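PDB 6K93: type III effector XopAI from Xanthomonas citri, which adopts a mono-ADP-ribosyltransferase fold and probably binds arginine-containing peptides, presumably acting inside plant cells after type III secretion. Local coordinates for residues V88-S93 against T193-A198; K121-A126 against L197-C202; W155-L160 against I274-E279; T241-F246 against T292-T297; E265-T270 against Y311-A316. All coordinates share one frame; numbering follows the deposited sequence.

Contact 1: V88-S93 against T193-A198; sequences VELNTS and TAHGLA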
# COMPACT_ATOMS: atom_id res chain seq x y z
N VAL A 88 21.88 3.93 2.95
CA VAL A 88 22.01 2.86 3.93
C VAL A 88 21.64 1.54 3.28
O VAL A 88 20.67 1.46 2.52
CB VAL A 88 21.13 3.17 5.15
CG1 VAL A 88 19.65 3.14 4.78
CG2 VAL A 88 21.43 2.20 6.29
N GLU A 89 22.43 0.50 3.53
CA GLU A 89 22.15 -0.82 2.96
C GLU A 89 20.88 -1.37 3.60
O GLU A 89 20.61 -1.14 4.78
CB GLU A 89 23.32 -1.80 3.17
CG GLU A 89 23.19 -3.04 2.24
CD GLU A 89 24.34 -4.04 2.36
OE1 GLU A 89 25.21 -3.84 3.22
OE2 GLU A 89 24.36 -5.03 1.59
N LEU A 90 20.05 -2.04 2.82
CA LEU A 90 18.88 -2.69 3.39
C LEU A 90 19.27 -3.93 4.18
O LEU A 90 20.22 -4.63 3.84
CB LEU A 90 17.87 -3.10 2.33
CG LEU A 90 17.30 -2.01 1.47
CD1 LEU A 90 16.44 -2.66 0.39
CD2 LEU A 90 16.49 -1.02 2.30
N ASN A 91 18.48 -4.21 5.21
CA ASN A 91 18.65 -5.43 5.99
C ASN A 91 18.14 -6.62 5.18
O ASN A 91 16.93 -6.75 4.93
CB ASN A 91 17.90 -5.33 7.32
CG ASN A 91 17.98 -6.61 8.13
OD1 ASN A 91 18.75 -7.52 7.81
ND2 ASN A 91 17.17 -6.69 9.17
N THR A 92 19.06 -7.48 4.79
CA THR A 92 18.75 -8.65 3.98
C THR A 92 18.72 -9.94 4.78
O THR A 92 18.53 -11.01 4.18
CB THR A 92 19.80 -8.78 2.88
OG1 THR A 92 21.10 -8.85 3.48
CG2 THR A 92 19.71 -7.59 1.94
N SER A 93 18.92 -9.89 6.10
CA SER A 93 19.03 -11.13 6.87
C SER A 93 17.65 -11.61 7.31
O SER A 93 16.80 -10.82 7.73
CB SER A 93 19.97 -10.94 8.07
OG SER A 93 19.32 -10.24 9.12
N THR A 193 10.73 -9.56 0.00
CA THR A 193 11.98 -8.90 -0.35
C THR A 193 12.23 -7.77 0.64
O THR A 193 11.30 -7.21 1.22
CB THR A 193 11.96 -8.33 -1.78
OG1 THR A 193 11.01 -7.25 -1.87
CG2 THR A 193 11.60 -9.41 -2.77
N ALA A 194 13.50 -7.44 0.81
CA ALA A 194 13.83 -6.28 1.63
C ALA A 194 13.19 -5.01 1.09
O ALA A 194 12.70 -4.17 1.86
CB ALA A 194 15.35 -6.09 1.70
N HIS A 195 13.19 -4.84 -0.23
CA HIS A 195 12.60 -3.64 -0.82
C HIS A 195 11.11 -3.54 -0.49
O HIS A 195 10.59 -2.48 -0.12
CB HIS A 195 12.79 -3.63 -2.32
CG HIS A 195 14.22 -3.49 -2.72
ND1 HIS A 195 15.15 -4.47 -2.48
CD2 HIS A 195 14.88 -2.47 -3.32
CE1 HIS A 195 16.33 -4.05 -2.92
NE2 HIS A 195 16.18 -2.85 -3.44
N GLY A 196 10.39 -4.65 -0.66
CA GLY A 196 8.97 -4.66 -0.37
C GLY A 196 8.67 -4.36 1.08
O GLY A 196 7.73 -3.62 1.39
N LEU A 197 9.43 -4.96 2.00
CA LEU A 197 9.17 -4.72 3.42
C LEU A 197 9.42 -3.26 3.79
O LEU A 197 8.67 -2.68 4.57
CB LEU A 197 10.04 -5.65 4.28
CG LEU A 197 9.69 -7.13 4.14
CD1 LEU A 197 10.77 -7.95 4.81
CD2 LEU A 197 8.33 -7.45 4.72
N ALA A 198 10.46 -2.66 3.22
CA ALA A 198 10.76 -1.26 3.49
C ALA A 198 9.66 -0.35 2.95
O ALA A 198 9.22 0.57 3.63
CB ALA A 198 12.12 -0.89 2.89
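Asn91 OD1 accepts from Ser93 N at 2.9 Å and from Ser93 OG at 3.1 Å, while the main-chain O of Asn91 lies 3.7 Å from Ala194 CB on the facing helix. The backbone donor stands above the side-chain carbonyl plane and closes an Asx turn just ahead of helix 95-109; the hydroxyl approaches in that plane, on a lone pair. Leu90 carries most of the contact. Its CG sits beside its own backbone N, anti to the carbonyl carbon (chi1 -59°); with chi2 near 180°, this puts CD1 over the centre of one face of the His195 imidazole, a CH-pi contact with CD1 3.6 Å from the ring centroid. CD1 also meets Ala194 CB at 3.8 Å, and CD2 comes within a looser 4.4 Å of Ala198 CB. The imidazole is tied through NE2 to Thr129. Helix 194-209 starts here, with Thr193 as N-cap: its OG1 accepts from Gly196 N at 2.9 Å. No hydrogen bond crosses between the segments; methyl groups and one ring face join the loop to the start of helix 194-209, while Asn91 OD1 and Thr193 OG1 are satisfied on their own sides.

Contact 2: K121-A126 against L197-C202; sequences KQFKTA and LAFAKC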
# COMPACT_ATOMS: atom_id res chain seq x y z
N LYS A 121 14.61 6.02 6.01
CA LYS A 121 15.85 6.00 5.25
C LYS A 121 16.00 4.68 4.50
O LYS A 121 16.50 4.64 3.37
CB LYS A 121 17.05 6.23 6.18
CG LYS A 121 18.34 6.57 5.46
CD LYS A 121 19.53 6.37 6.39
CE LYS A 121 19.50 7.33 7.57
NZ LYS A 121 20.82 7.37 8.26
N GLN A 122 15.55 3.57 5.11
CA GLN A 122 15.52 2.29 4.41
C GLN A 122 14.60 2.35 3.21
O GLN A 122 14.93 1.83 2.15
CB GLN A 122 15.10 1.18 5.37
CG GLN A 122 16.20 0.79 6.34
CD GLN A 122 15.70 0.11 7.60
OE1 GLN A 122 14.51 -0.10 7.80
NE2 GLN A 122 16.64 -0.25 8.47
N PHE A 123 13.44 3.00 3.36
CA PHE A 123 12.54 3.12 2.23
C PHE A 123 13.18 3.96 1.11
O PHE A 123 13.08 3.63 -0.08
CB PHE A 123 11.20 3.73 2.70
CG PHE A 123 10.33 4.21 1.58
CD1 PHE A 123 9.98 3.35 0.55
CD2 PHE A 123 9.87 5.51 1.55
CE1 PHE A 123 9.21 3.79 -0.50
CE2 PHE A 123 9.09 5.95 0.50
CZ PHE A 123 8.76 5.10 -0.53
N LYS A 124 13.90 5.02 1.48
CA LYS A 124 14.64 5.79 0.48
C LYS A 124 15.59 4.88 -0.31
O LYS A 124 15.62 4.93 -1.55
CB LYS A 124 15.43 6.93 1.15
CG LYS A 124 16.32 7.70 0.19
CD LYS A 124 17.07 8.81 0.86
CE LYS A 124 17.86 9.57 -0.17
NZ LYS A 124 18.58 10.73 0.41
N THR A 125 16.36 4.05 0.39
CA THR A 125 17.24 3.12 -0.33
C THR A 125 16.44 2.18 -1.21
O THR A 125 16.80 1.95 -2.37
CB THR A 125 18.08 2.32 0.64
OG1 THR A 125 18.95 3.22 1.31
CG2 THR A 125 18.91 1.26 -0.10
N ALA A 126 15.35 1.63 -0.68
CA ALA A 126 14.56 0.68 -1.46
C ALA A 126 14.06 1.31 -2.75
O ALA A 126 14.11 0.68 -3.81
CB ALA A 126 13.38 0.16 -0.63
N LEU A 197 9.43 -4.96 2.00
CA LEU A 197 9.17 -4.72 3.42
C LEU A 197 9.42 -3.26 3.79
O LEU A 197 8.67 -2.68 4.57
CB LEU A 197 10.04 -5.65 4.28
CG LEU A 197 9.69 -7.13 4.14
CD1 LEU A 197 10.77 -7.95 4.81
CD2 LEU A 197 8.33 -7.45 4.72
N ALA A 198 10.46 -2.66 3.22
CA ALA A 198 10.76 -1.26 3.49
C ALA A 198 9.66 -0.35 2.95
O ALA A 198 9.22 0.57 3.63
CB ALA A 198 12.12 -0.89 2.89
N PHE A 199 9.20 -0.60 1.72
CA PHE A 199 8.07 0.13 1.17
C PHE A 199 6.85 -0.01 2.08
O PHE A 199 6.14 0.96 2.38
CB PHE A 199 7.70 -0.45 -0.22
CG PHE A 199 8.29 0.27 -1.40
CD1 PHE A 199 9.65 0.20 -1.68
CD2 PHE A 199 7.48 0.97 -2.27
CE1 PHE A 199 10.20 0.85 -2.80
CE2 PHE A 199 8.01 1.62 -3.39
CZ PHE A 199 9.36 1.55 -3.65
N ALA A 200 6.56 -1.24 2.52
CA ALA A 200 5.34 -1.52 3.27
C ALA A 200 5.28 -0.68 4.54
O ALA A 200 4.21 -0.15 4.88
CB ALA A 200 5.26 -3.01 3.59
N LYS A 201 6.40 -0.55 5.26
CA LYS A 201 6.36 0.17 6.53
C LYS A 201 5.94 1.61 6.32
O LYS A 201 5.18 2.16 7.12
CB LYS A 201 7.73 0.09 7.21
CG LYS A 201 8.11 -1.32 7.57
CD LYS A 201 9.52 -1.41 8.11
CE LYS A 201 9.89 -2.86 8.30
NZ LYS A 201 11.37 -3.03 8.52
N CYS A 202 6.43 2.25 5.28
CA CYS A 202 6.11 3.65 5.07
C CYS A 202 4.71 3.85 4.50
O CYS A 202 4.03 4.82 4.86
CB CYS A 202 7.17 4.29 4.18
SG CYS A 202 8.71 4.55 5.11
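Segments 121-126 and 197-202 cross with their axes 8.3 Å apart at closest and a signed angle of -129°, their backbones coming nearest at Phe123 and Ala198, where the CA atoms are 4.9 Å apart. This is a helix-helix crossing in the mainly helical N-terminal part of the chain, with small residues where the two backbones approach: Ala126 CB lies 3.9 Å from Ala198 CB, which also rests 4.0 Å from the backbone O of Gln122. On one flank of this alanine pair Phe123 and Phe199 form a T-shaped (edge-to-face) stack, the planes of the Phe123 and Phe199 rings standing 86° apart. Phe123 has CG anti to its backbone N (chi1 166°), and this carries the ring across to the partner helix, edge first. Its CE1 stands over the centre of one face of Phe199, nearly equidistant from all six carbons of that ring. Phe199 in turn meets Ala126 CB with its edge, at CD1, so one ring touches two residues on successive turns of helix 117-128. Beyond the two segments, Trp143 meets the Phe123 ring, Ala170 of helix 165-174 touches Phe123 and Ala173 touches Phe199, making the crossing part of a buried multi-helix core. Cys202, one turn on from Ala198, lies beside Phe123: its SG is oblique to the ring, 4.7 Å from the centroid, and touches Phe123 CB at 3.6 Å.

Contact 3: W155-L160 against I274-E279; sequences WNHPEL and ISMFSE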
# COMPACT_ATOMS: atom_id res chain seq x y z
N TRP A 155 3.02 21.98 3.44
CA TRP A 155 2.92 23.42 3.67
C TRP A 155 1.61 23.97 3.15
O TRP A 155 0.96 24.80 3.80
CB TRP A 155 4.10 24.11 3.01
CG TRP A 155 4.11 25.58 3.17
CD1 TRP A 155 3.71 26.51 2.26
CD2 TRP A 155 4.56 26.29 4.32
NE1 TRP A 155 3.88 27.77 2.78
CE2 TRP A 155 4.40 27.67 4.04
CE3 TRP A 155 5.08 25.91 5.56
CZ2 TRP A 155 4.75 28.65 4.96
CZ3 TRP A 155 5.42 26.88 6.47
CH2 TRP A 155 5.25 28.24 6.16
N ASN A 156 1.19 23.52 1.96
CA ASN A 156 -0.04 24.00 1.34
C ASN A 156 -1.30 23.40 1.94
O ASN A 156 -2.40 23.93 1.72
CB ASN A 156 -0.02 23.69 -0.16
CG ASN A 156 1.09 24.42 -0.89
OD1 ASN A 156 1.63 25.40 -0.38
ND2 ASN A 156 1.42 23.95 -2.09
N HIS A 157 -1.17 22.30 2.66
CA HIS A 157 -2.28 21.56 3.26
C HIS A 157 -1.91 21.31 4.71
O HIS A 157 -1.50 20.21 5.09
CB HIS A 157 -2.56 20.28 2.47
CG HIS A 157 -2.96 20.54 1.05
ND1 HIS A 157 -4.27 20.74 0.67
CD2 HIS A 157 -2.21 20.70 -0.06
CE1 HIS A 157 -4.31 20.97 -0.63
NE2 HIS A 157 -3.07 20.95 -1.10
N PRO A 158 -2.07 22.33 5.55
CA PRO A 158 -1.52 22.24 6.92
C PRO A 158 -2.06 21.09 7.73
O PRO A 158 -1.40 20.73 8.72
CB PRO A 158 -1.90 23.59 7.55
CG PRO A 158 -2.19 24.50 6.40
CD PRO A 158 -2.66 23.65 5.26
N GLU A 159 -3.20 20.51 7.39
CA GLU A 159 -3.68 19.33 8.10
C GLU A 159 -2.69 18.17 7.96
O GLU A 159 -2.77 17.20 8.73
CB GLU A 159 -5.07 18.93 7.62
CG GLU A 159 -5.15 18.21 6.29
CD GLU A 159 -5.11 19.10 5.08
OE1 GLU A 159 -4.94 20.33 5.22
OE2 GLU A 159 -5.28 18.57 3.96
N LEU A 160 -1.78 18.25 7.01
CA LEU A 160 -0.77 17.22 6.79
C LEU A 160 0.55 17.52 7.48
O LEU A 160 1.51 16.79 7.28
CB LEU A 160 -0.51 17.06 5.29
CG LEU A 160 -1.68 16.59 4.41
CD1 LEU A 160 -1.26 16.60 2.96
CD2 LEU A 160 -2.11 15.21 4.81
N ILE A 274 -6.31 8.71 -1.50
CA ILE A 274 -4.93 9.09 -1.81
C ILE A 274 -4.80 9.83 -3.13
O ILE A 274 -3.67 10.04 -3.60
CB ILE A 274 -4.00 7.87 -1.75
CG1 ILE A 274 -4.34 6.82 -2.83
CG2 ILE A 274 -4.08 7.21 -0.36
CD1 ILE A 274 -3.20 5.77 -2.99
N SER A 275 -5.91 10.29 -3.70
CA SER A 275 -5.85 11.05 -4.95
C SER A 275 -4.97 12.29 -4.83
O SER A 275 -4.30 12.67 -5.80
CB SER A 275 -7.27 11.44 -5.39
OG SER A 275 -7.96 12.19 -4.39
N MET A 276 -4.93 12.92 -3.66
CA MET A 276 -4.07 14.09 -3.46
C MET A 276 -2.58 13.78 -3.69
O MET A 276 -1.80 14.69 -4.03
CB MET A 276 -4.26 14.62 -2.03
CG MET A 276 -5.60 15.23 -1.74
SD MET A 276 -5.38 17.00 -1.49
CE MET A 276 -4.28 17.02 -0.07
N PHE A 277 -2.17 12.51 -3.49
CA PHE A 277 -0.77 12.12 -3.53
C PHE A 277 -0.41 11.36 -4.78
O PHE A 277 0.76 11.19 -5.07
CB PHE A 277 -0.45 11.29 -2.28
CG PHE A 277 -1.03 11.88 -1.06
CD1 PHE A 277 -0.54 13.10 -0.60
CD2 PHE A 277 -2.09 11.29 -0.41
CE1 PHE A 277 -1.10 13.70 0.52
CE2 PHE A 277 -2.64 11.87 0.71
CZ PHE A 277 -2.16 13.08 1.17
N SER A 278 -1.40 10.95 -5.55
CA SER A 278 -1.20 10.05 -6.67
C SER A 278 -0.55 10.76 -7.85
O SER A 278 -0.74 11.96 -8.08
CB SER A 278 -2.55 9.49 -7.10
OG SER A 278 -2.41 8.58 -8.17
N GLU A 279 0.19 9.97 -8.61
CA GLU A 279 0.71 10.39 -9.90
C GLU A 279 -0.32 10.37 -11.00
O GLU A 279 -0.03 10.85 -12.10
CB GLU A 279 1.88 9.49 -10.32
CG GLU A 279 3.04 9.71 -9.44
CD GLU A 279 4.38 9.47 -10.12
OE1 GLU A 279 4.40 8.94 -11.26
OE2 GLU A 279 5.36 9.80 -9.47
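Met276 and His157 make a methyl- and sulfur-aromatic contact, approaching from opposite directions. The Met276 chain, bent at chi2 and chi3 (-112° and -61°), turns its end over the centre of one imidazole face; CE is 3.9 Å from the ring centroid, close to the normal, in a CH-pi contact. SD follows over the same face, 4.5 Å from the centroid. The purely apolar contacts lie alongside. Leu160 CD1 meets the rim of the Phe277 ring in its plane, 3.8 Å from CE1, and stands 4.3 Å from Met276 CE, while one face of the phenylalanine is occupied by CB of its neighbour Met276. Met150 and Met153 of helix 136-156 and Leu168 and Leu171 of helix 165-174 also pack on Phe277. Polar groups hold the two sides separately: Leu160 N bonds to His157 O at 2.8 Å in the 3-10 turn, Glu159 OE2 is bonded to Tyr214 OH, and Phe277 O receives Arg149 NH1. The contact thus sets the turn that follows helix 136-156 against the loop between strands 272-273 and 285-288, a loop whose place before strand 285-288 is consistent with the ADP-ribosylating toxin turn-turn (ARTT) loop region of arginine-specific ADP-ribosyltransferases.

Contact 4: T241-F246 against T292-T297; sequences TTDRRF and TRFQVT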
# COMPACT_ATOMS: atom_id res chain seq x y z
N THR A 241 -12.61 -11.42 6.63
CA THR A 241 -11.30 -11.48 6.00
C THR A 241 -10.41 -10.45 6.66
O THR A 241 -10.73 -9.25 6.67
CB THR A 241 -11.43 -11.19 4.50
OG1 THR A 241 -12.12 -12.26 3.86
CG2 THR A 241 -10.05 -10.96 3.85
N THR A 242 -9.29 -10.91 7.20
CA THR A 242 -8.21 -10.01 7.62
C THR A 242 -7.25 -9.95 6.44
O THR A 242 -6.51 -10.89 6.17
CB THR A 242 -7.53 -10.51 8.88
OG1 THR A 242 -8.47 -10.52 9.97
CG2 THR A 242 -6.37 -9.59 9.25
N ASP A 243 -7.32 -8.86 5.69
CA ASP A 243 -6.58 -8.72 4.44
C ASP A 243 -5.11 -8.47 4.74
O ASP A 243 -4.77 -7.60 5.54
CB ASP A 243 -7.18 -7.58 3.62
CG ASP A 243 -6.83 -7.67 2.13
OD1 ASP A 243 -5.88 -8.39 1.77
OD2 ASP A 243 -7.54 -7.03 1.35
N ARG A 244 -4.24 -9.29 4.15
CA ARG A 244 -2.81 -9.08 4.29
C ARG A 244 -2.21 -8.28 3.14
O ARG A 244 -1.00 -8.02 3.15
CB ARG A 244 -2.10 -10.44 4.46
CG ARG A 244 -2.66 -11.19 5.67
CD ARG A 244 -1.93 -12.48 6.03
NE ARG A 244 -0.49 -12.33 6.08
CZ ARG A 244 0.30 -13.02 6.90
NH1 ARG A 244 -0.22 -13.89 7.77
NH2 ARG A 244 1.61 -12.82 6.86
N ARG A 245 -3.04 -7.91 2.17
CA ARG A 245 -2.62 -7.11 1.04
C ARG A 245 -2.84 -5.62 1.28
O ARG A 245 -3.66 -5.22 2.11
CB ARG A 245 -3.36 -7.54 -0.24
CG ARG A 245 -3.16 -9.02 -0.53
CD ARG A 245 -3.25 -9.35 -2.09
NE ARG A 245 -4.40 -8.78 -2.60
CZ ARG A 245 -4.65 -8.19 -3.78
NH1 ARG A 245 -3.80 -8.06 -4.82
NH2 ARG A 245 -5.84 -7.69 -3.93
N PHE A 246 -2.10 -4.81 0.52
CA PHE A 246 -2.48 -3.44 0.21
C PHE A 246 -3.61 -3.52 -0.80
O PHE A 246 -3.39 -3.81 -1.98
CB PHE A 246 -1.31 -2.64 -0.31
CG PHE A 246 -0.26 -2.42 0.72
CD1 PHE A 246 0.70 -3.38 0.93
CD2 PHE A 246 -0.24 -1.27 1.50
CE1 PHE A 246 1.67 -3.21 1.91
CE2 PHE A 246 0.70 -1.12 2.47
CZ PHE A 246 1.66 -2.09 2.67
N THR A 292 -6.41 -4.61 7.56
CA THR A 292 -7.81 -4.21 7.43
C THR A 292 -8.69 -5.45 7.51
O THR A 292 -8.35 -6.51 6.96
CB THR A 292 -8.01 -3.48 6.11
OG1 THR A 292 -7.21 -2.29 6.10
CG2 THR A 292 -9.47 -3.08 5.94
N ARG A 293 -9.81 -5.31 8.21
CA ARG A 293 -10.77 -6.38 8.39
C ARG A 293 -12.05 -6.06 7.63
O ARG A 293 -12.57 -4.94 7.71
CB ARG A 293 -11.08 -6.59 9.89
CG ARG A 293 -9.90 -7.17 10.62
CD ARG A 293 -9.85 -6.79 12.08
NE ARG A 293 -11.11 -7.05 12.78
CZ ARG A 293 -11.56 -8.26 13.13
NH1 ARG A 293 -10.87 -9.36 12.84
NH2 ARG A 293 -12.71 -8.35 13.76
N PHE A 294 -12.54 -7.05 6.90
CA PHE A 294 -13.78 -6.90 6.14
C PHE A 294 -14.74 -8.03 6.50
O PHE A 294 -14.36 -9.20 6.42
CB PHE A 294 -13.54 -6.95 4.62
CG PHE A 294 -12.74 -5.80 4.07
CD1 PHE A 294 -13.32 -4.59 3.78
CD2 PHE A 294 -11.40 -5.99 3.76
CE1 PHE A 294 -12.58 -3.56 3.23
CE2 PHE A 294 -10.65 -4.97 3.22
CZ PHE A 294 -11.25 -3.76 2.95
N GLN A 295 -15.97 -7.68 6.83
CA GLN A 295 -17.04 -8.66 6.89
C GLN A 295 -17.52 -8.95 5.47
O GLN A 295 -18.04 -8.06 4.79
CB GLN A 295 -18.20 -8.12 7.74
CG GLN A 295 -19.40 -9.02 7.75
CD GLN A 295 -19.14 -10.30 8.53
OE1 GLN A 295 -18.65 -10.27 9.66
NE2 GLN A 295 -19.44 -11.44 7.90
N VAL A 296 -17.34 -10.19 5.01
CA VAL A 296 -17.79 -10.57 3.68
C VAL A 296 -19.25 -10.95 3.76
O VAL A 296 -19.61 -11.90 4.45
CB VAL A 296 -16.95 -11.71 3.09
CG1 VAL A 296 -17.47 -12.09 1.71
CG2 VAL A 296 -15.50 -11.28 2.98
N THR A 297 -20.11 -10.18 3.08
CA THR A 297 -21.54 -10.40 3.20
C THR A 297 -22.11 -11.26 2.08
O THR A 297 -23.14 -11.92 2.29
CB THR A 297 -22.28 -9.07 3.24
OG1 THR A 297 -22.07 -8.36 2.02
CG2 THR A 297 -21.81 -8.25 4.42
O HOH W 1 -7.85 -9.85 12.51
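Thr241 and Phe294 form an antiparallel hydrogen-bonded pair in which the backbone N and O of both residues are satisfied: Thr241 N gives to Phe294 O at 2.8 Å and Phe294 N to Thr241 O at 2.9 Å. Thr241 O also receives a CA-H...O contact from Arg293 CA at 3.3 Å. Two residues on, Asp243 N donates to Thr292 O at 2.9 Å, carrying the pairing past the non-hydrogen-bonded pair of Thr242 and Arg293. Those two side chains share a face of the sheet and are bridged by a water, 2.7 Å from Thr242 OG1 and accepting from Arg293 NH1 at 3.1 Å. The bend about the CG-CD bond of Arg293 (chi3 52°) turns the guanidinium so that NH1 serves this water while NE gives to Ala316 O at the chain's C-terminus. In the mono-ADP-ribosyltransferase fold the pairing adds the short strand 240-242 to the edge of a mixed five-stranded sheet, next to strand 293-301. The other face bears Thr241, whose OG1 is bonded to Arg234 O and also touches Val296 CG2 at 3.6 Å, and Phe294, whose ring meets Phe288 edge-to-face. Asp243 forms an Asx turn: its OD1 takes Arg245 N at 2.9 Å from above the carboxylate plane, and OD2 lies obliquely near the Phe294 ring. The Arg245 guanidinium beyond this turn is paired with Glu224.

Contact 5: E265-T270 against Y311-A316; sequences ESNSTT and YQSQIA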
# COMPACT_ATOMS: atom_id res chain seq x y z
N GLU A 265 -17.22 -4.90 -4.27
CA GLU A 265 -17.86 -3.71 -3.75
C GLU A 265 -17.60 -3.71 -2.26
O GLU A 265 -18.10 -4.59 -1.56
CB GLU A 265 -19.37 -3.68 -4.01
CG GLU A 265 -19.74 -3.55 -5.46
CD GLU A 265 -21.25 -3.21 -5.67
OE1 GLU A 265 -21.70 -3.44 -6.77
OE2 GLU A 265 -21.88 -2.76 -4.72
N SER A 266 -16.76 -2.80 -1.78
CA SER A 266 -16.36 -2.76 -0.38
C SER A 266 -16.84 -1.48 0.29
O SER A 266 -16.56 -0.37 -0.18
CB SER A 266 -14.84 -2.84 -0.22
OG SER A 266 -14.26 -3.93 -0.93
N ASN A 267 -17.53 -1.64 1.41
CA ASN A 267 -17.94 -0.48 2.18
C ASN A 267 -16.79 -0.01 3.03
O ASN A 267 -16.32 -0.74 3.90
CB ASN A 267 -19.16 -0.81 3.03
CG ASN A 267 -20.39 -1.03 2.19
OD1 ASN A 267 -20.82 -0.13 1.47
ND2 ASN A 267 -20.93 -2.23 2.24
N SER A 268 -16.33 1.19 2.76
CA SER A 268 -15.22 1.79 3.48
C SER A 268 -15.73 2.64 4.63
O SER A 268 -16.73 3.34 4.50
CB SER A 268 -14.39 2.65 2.54
OG SER A 268 -13.37 3.33 3.21
N THR A 269 -15.04 2.54 5.76
CA THR A 269 -15.21 3.47 6.86
C THR A 269 -13.99 4.34 7.10
O THR A 269 -14.14 5.54 7.39
CB THR A 269 -15.53 2.73 8.16
OG1 THR A 269 -14.58 1.70 8.40
CG2 THR A 269 -16.88 2.13 8.04
N THR A 270 -12.79 3.74 7.02
CA THR A 270 -11.54 4.47 7.21
C THR A 270 -10.56 4.29 6.07
O THR A 270 -9.41 4.72 6.18
CB THR A 270 -10.86 4.07 8.52
OG1 THR A 270 -10.37 2.73 8.43
CG2 THR A 270 -11.81 4.20 9.70
N TYR A 311 -18.92 -8.82 -2.08
CA TYR A 311 -19.49 -7.70 -1.34
C TYR A 311 -19.01 -7.79 0.10
O TYR A 311 -19.19 -8.81 0.75
CB TYR A 311 -21.02 -7.75 -1.37
CG TYR A 311 -21.60 -7.67 -2.77
CD1 TYR A 311 -21.63 -8.77 -3.60
CD2 TYR A 311 -22.11 -6.47 -3.25
CE1 TYR A 311 -22.16 -8.71 -4.86
CE2 TYR A 311 -22.66 -6.40 -4.51
CZ TYR A 311 -22.68 -7.52 -5.31
OH TYR A 311 -23.23 -7.45 -6.57
N GLN A 312 -18.32 -6.76 0.56
CA GLN A 312 -17.78 -6.80 1.91
C GLN A 312 -17.84 -5.42 2.53
O GLN A 312 -17.95 -4.41 1.83
CB GLN A 312 -16.35 -7.33 1.92
CG GLN A 312 -15.38 -6.50 1.12
CD GLN A 312 -13.97 -7.04 1.11
OE1 GLN A 312 -13.70 -8.13 1.62
NE2 GLN A 312 -13.07 -6.28 0.50
N SER A 313 -17.79 -5.40 3.85
CA SER A 313 -17.89 -4.18 4.64
C SER A 313 -16.74 -4.09 5.63
O SER A 313 -16.55 -5.01 6.43
CB SER A 313 -19.22 -4.12 5.40
OG SER A 313 -20.30 -4.07 4.49
N GLN A 314 -16.00 -2.99 5.59
CA GLN A 314 -14.93 -2.79 6.56
C GLN A 314 -15.51 -2.72 7.97
O GLN A 314 -16.55 -2.08 8.21
CB GLN A 314 -14.16 -1.52 6.25
CG GLN A 314 -12.95 -1.35 7.12
CD GLN A 314 -12.26 -0.03 6.92
OE1 GLN A 314 -12.77 0.87 6.24
NE2 GLN A 314 -11.07 0.09 7.50
N ILE A 315 -14.81 -3.39 8.89
CA ILE A 315 -15.18 -3.38 10.29
C ILE A 315 -13.99 -2.95 11.13
O ILE A 315 -12.83 -2.99 10.69
CB ILE A 315 -15.72 -4.74 10.77
CG1 ILE A 315 -14.73 -5.86 10.51
CG2 ILE A 315 -17.05 -5.06 10.07
CD1 ILE A 315 -15.21 -7.23 11.03
N ALA A 316 -14.29 -2.59 12.37
CA ALA A 316 -13.25 -2.21 13.32
C ALA A 316 -12.33 -3.39 13.56
O ALA A 316 -12.80 -4.52 13.59
CB ALA A 316 -13.87 -1.76 14.62
OXT ALA A 316 -11.12 -3.25 13.74
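An extended Gln314, its CG anti to the backbone N (chi1 -173°), reaches out to Thr269 and Thr270, whose OG1 atoms sit between backbone N and carbonyl carbon, near enough to meet its amide. Gln314 OE1 accepts from Thr269 N at 2.9 Å and Thr270 N at 3.0 Å, both tilted to the same side of its plane, with Thr269 OG1 adding a weak bond. Its NE2 gives to Thr270 OG1 at 2.9 Å, so the amide is held at both ends and its flip state fixed. Earlier in the strands, Gln312 NE2 donates in its amide plane to the buried Ser266 OG at 3.0 Å. On the opposite sheet face Asn267 ND2 gives to Ser313 OG, also at 3.0 Å, while Asn267 OD1 is taken by Thr219. Glu265 and Tyr311 run side by side, CD 3.7 Å from CE2; their polar ends go to Lys309 and Glu300 respectively. Backbone bonds alternate in parallel register: Gln312 N to Glu265 O, Asn267 N to Gln312 O, Gln314 N to Asn267 O. Strands 262-268 and 308-315 are the one parallel neighbouring pair in this mixed five-stranded sheet of the mono-ADP-ribosyltransferase fold.

Contacts 1 and 2 share helix 194-209 and touch, their centres about 7 Å apart, with Val88 O bonded to Thr125 OG1; contact 1 lays the loop before helix 95-109 on the helices that contact 2 packs together. Contacts 4 and 5, about 8 Å apart between centres, lie in one mixed sheet, where strands 293-301 and 308-315 are neighbours bonded through Gln295 N and Ser313 O. Contact 3, at least 20 Å from the others between centres, connects the turn after helix 136-156 to a loop between strands of the smaller sheet. Along the chain, contacts 1 and 2 close before 4 and 5 open, while contact 3 alternates with each. Phe246 of contact 4 packs on Ala200 of contact 2, also joining helical and strand-rich parts.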